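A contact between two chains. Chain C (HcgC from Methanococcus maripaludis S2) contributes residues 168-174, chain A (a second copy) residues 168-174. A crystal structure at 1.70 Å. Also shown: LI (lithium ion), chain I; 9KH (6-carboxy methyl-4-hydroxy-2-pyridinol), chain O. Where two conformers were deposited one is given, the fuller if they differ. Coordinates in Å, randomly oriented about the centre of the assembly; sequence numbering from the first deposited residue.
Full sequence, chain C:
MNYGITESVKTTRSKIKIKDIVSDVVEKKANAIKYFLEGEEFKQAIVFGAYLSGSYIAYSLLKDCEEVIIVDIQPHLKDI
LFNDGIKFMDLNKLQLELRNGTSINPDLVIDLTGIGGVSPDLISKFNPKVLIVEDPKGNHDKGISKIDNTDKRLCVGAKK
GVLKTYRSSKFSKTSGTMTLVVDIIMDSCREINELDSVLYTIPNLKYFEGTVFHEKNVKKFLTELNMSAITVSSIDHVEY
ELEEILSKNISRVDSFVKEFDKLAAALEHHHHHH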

# COMPACT_ATOMS: atom_id res chain seq x y z
N SER C 168 7.35 12.27 -7.17
CA SER C 168 7.24 12.82 -5.83
C SER C 168 6.35 11.93 -4.97
O SER C 168 5.24 11.58 -5.38
CB SER C 168 6.70 14.25 -5.88
OG SER C 168 5.41 14.27 -6.46
N SER C 169 6.85 11.55 -3.80
CA SER C 169 6.15 10.80 -2.76
C SER C 169 5.89 9.33 -3.11
O SER C 169 5.27 8.64 -2.31
CB SER C 169 4.80 11.44 -2.39
OG SER C 169 4.99 12.70 -1.79
N LYS C 170 6.33 8.84 -4.26
CA LYS C 170 6.01 7.48 -4.67
C LYS C 170 7.29 6.78 -5.10
O LYS C 170 8.24 7.42 -5.55
CB LYS C 170 5.01 7.48 -5.83
CG LYS C 170 3.65 8.09 -5.48
CD LYS C 170 2.87 7.19 -4.55
CE LYS C 170 1.40 7.56 -4.55
NZ LYS C 170 0.63 6.60 -3.71
N PHE C 171 7.28 5.45 -5.00
CA PHE C 171 8.44 4.63 -5.32
C PHE C 171 8.38 4.15 -6.77
O PHE C 171 7.38 3.57 -7.20
CB PHE C 171 8.52 3.42 -4.38
CG PHE C 171 9.79 2.66 -4.51
CD1 PHE C 171 9.95 1.71 -5.50
CD2 PHE C 171 10.86 2.91 -3.66
CE1 PHE C 171 11.13 1.03 -5.65
CE2 PHE C 171 12.04 2.23 -3.79
CZ PHE C 171 12.18 1.29 -4.80
N SER C 172 9.48 4.36 -7.51
CA SER C 172 9.69 3.77 -8.82
C SER C 172 11.12 3.28 -8.92
O SER C 172 12.04 3.92 -8.39
CB SER C 172 9.41 4.77 -9.96
OG SER C 172 8.01 4.93 -10.20
N LYS C 173 11.32 2.14 -9.59
CA LYS C 173 12.63 1.50 -9.63
C LYS C 173 13.61 2.16 -10.58
O LYS C 173 14.82 2.03 -10.40
CB LYS C 173 12.49 0.02 -10.02
CG LYS C 173 11.91 -0.86 -8.93
CD LYS C 173 12.93 -1.09 -7.83
CE LYS C 173 12.55 -2.22 -6.89
NZ LYS C 173 12.87 -3.55 -7.44
N THR C 174 13.10 2.80 -11.63
CA THR C 174 13.95 3.49 -12.59
C THR C 174 13.29 4.81 -12.95
O THR C 174 12.13 5.09 -12.61
CB THR C 174 14.22 2.68 -13.88
OG1 THR C 174 13.13 2.83 -14.81
CG2 THR C 174 14.46 1.20 -13.59
LI LI I . 15.43 -3.74 -3.96
C2 9KH O . 16.86 1.47 -19.01
C3 9KH O . 15.60 1.55 -18.45
C4 9KH O . 14.70 0.51 -18.63
C6 9KH O . 16.28 -0.67 -19.91
O1 9KH O . 17.75 2.49 -18.84
N5 9KH O . 15.05 -0.57 -19.35
C7 9KH O . 17.21 0.35 -19.76
O8 9KH O . 16.59 -1.78 -20.63
C9 9KH O . 15.21 2.75 -17.63
C10 9KH O . 13.33 0.59 -18.01
C12 9KH O . 12.46 1.52 -18.82
O13 9KH O . 12.66 1.64 -20.06
O14 9KH O . 11.56 2.12 -18.21
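Chain A 168-174: SSKFSKT

The same seven residues of two copies of HcgC meet here. Neither stretch forms regular helix or strand. From residue 170 to 172 the backbone is extended in both chains, whereas residue 169 takes a left-handed turn, with phi/psi of 72/2° in Ser C169. The chains run in nearly opposite directions, 153° apart from CA 169 to CA 173, and they come together about residue 171: the CA atoms of Phe C171 and Phe A171 are 5.6 Å apart, while Ser C169 and Lys A173 pair at 7.5 Å between CA atoms, as do Lys C173 and Ser A169. No hydrogen bond crosses between the stretches; the contact between them is one of packing and buries 332 Å² in all.

Along chain C, Ser C168 points away and makes no contact. Ser C169 also directs its CB away from chain A, which leaves its backbone open to the ring of Phe A171: CA of Ser C169 lies 3.4 Å from CZ of Phe A171, and its carbonyl carbon sits over one face of that ring. The short side chain still keeps its hydroxyl near chain A, where OG of Ser C169 lies 3.7 Å from CE of Lys A173; that OG is hydrogen-bonded elsewhere in the structure.

At Lys C170 the main chain again makes the closest contact, its N lying 3.4 Å from CE2 of Phe A171. Its CB points away, and the long side chain carries NZ to a hydrogen bond elsewhere in the structure.

Phe C171 is the centre of the contact. Its CB leaves sideways, but with chi1 at -171° (t) the ring reaches the backbone of chain A, CZ of Phe C171 lying 3.4 Å from CA of Ser A169 and its CE2 3.4 Å from N of Lys A170. The two phenylalanines touch near their bases, CB of Phe C171 being 4.3 Å from CB of Phe A171, while each ring extends over the partner's backbone. A flat, apolar side chain suits such a place, covering main-chain atoms without needing a polar partner.

Ser C172 lies out of reach, its hydroxyl hydrogen-bonded just outside the stretches, as is that of Thr C174. Lys C173 is long enough to return to the contact at its end, its CE lying 3.7 Å from OG of Ser A169, an oxygen that also binds the lithium ion LI at 2.5 Å; its NZ is hydrogen-bonded elsewhere. Thr C174 is out of reach of the chain A stretch; its OG1 approaches C9 of the pyridinol 9KH at 3.5 Å.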

# COMPACT_ATOMS: atom_id res chain seq x y z
N SER A 168 16.04 -0.21 0.45
CA SER A 168 15.86 -0.93 -0.80
C SER A 168 14.39 -1.28 -0.99
O SER A 168 13.75 -1.83 -0.10
CB SER A 168 16.72 -2.19 -0.80
OG SER A 168 16.20 -3.15 0.10
N SER A 169 13.85 -0.93 -2.16
CA SER A 169 12.48 -1.22 -2.60
C SER A 169 11.38 -0.47 -1.86
O SER A 169 10.21 -0.72 -2.15
CB SER A 169 12.16 -2.72 -2.52
OG SER A 169 12.96 -3.44 -3.43
N LYS A 170 11.70 0.42 -0.93
CA LYS A 170 10.68 1.08 -0.13
C LYS A 170 10.91 2.58 -0.11
O LYS A 170 12.05 3.05 -0.23
CB LYS A 170 10.67 0.55 1.32
CG LYS A 170 10.34 -0.92 1.42
CD LYS A 170 8.89 -1.18 1.09
CE LYS A 170 8.45 -2.54 1.59
NZ LYS A 170 7.00 -2.77 1.34
N PHE A 171 9.84 3.34 0.08
CA PHE A 171 9.90 4.80 0.05
C PHE A 171 10.10 5.38 1.45
O PHE A 171 9.31 5.10 2.36
CB PHE A 171 8.63 5.38 -0.56
CG PHE A 171 8.71 6.87 -0.81
CD1 PHE A 171 8.49 7.76 0.23
CD2 PHE A 171 9.03 7.36 -2.05
CE1 PHE A 171 8.57 9.12 0.02
CE2 PHE A 171 9.12 8.72 -2.27
CZ PHE A 171 8.90 9.61 -1.23
N SER A 172 11.09 6.25 1.59
CA SER A 172 11.30 7.05 2.78
C SER A 172 11.64 8.47 2.37
O SER A 172 12.36 8.68 1.39
CB SER A 172 12.41 6.48 3.68
OG SER A 172 11.94 5.37 4.43
N LYS A 173 11.13 9.45 3.13
CA LYS A 173 11.27 10.85 2.75
C LYS A 173 12.66 11.40 3.06
O LYS A 173 13.10 12.35 2.41
CB LYS A 173 10.21 11.69 3.45
CG LYS A 173 8.81 11.52 2.90
CD LYS A 173 8.68 12.19 1.55
CE LYS A 173 7.22 12.34 1.16
NZ LYS A 173 6.65 13.51 1.86
N THR A 174 13.33 10.85 4.06
CA THR A 174 14.66 11.30 4.42
C THR A 174 15.51 10.08 4.76
O THR A 174 15.01 8.96 4.89
CB THR A 174 14.70 12.28 5.61
OG1 THR A 174 14.73 11.57 6.85
CG2 THR A 174 13.53 13.26 5.60
O HOH W 1 17.66 -4.32 -3.48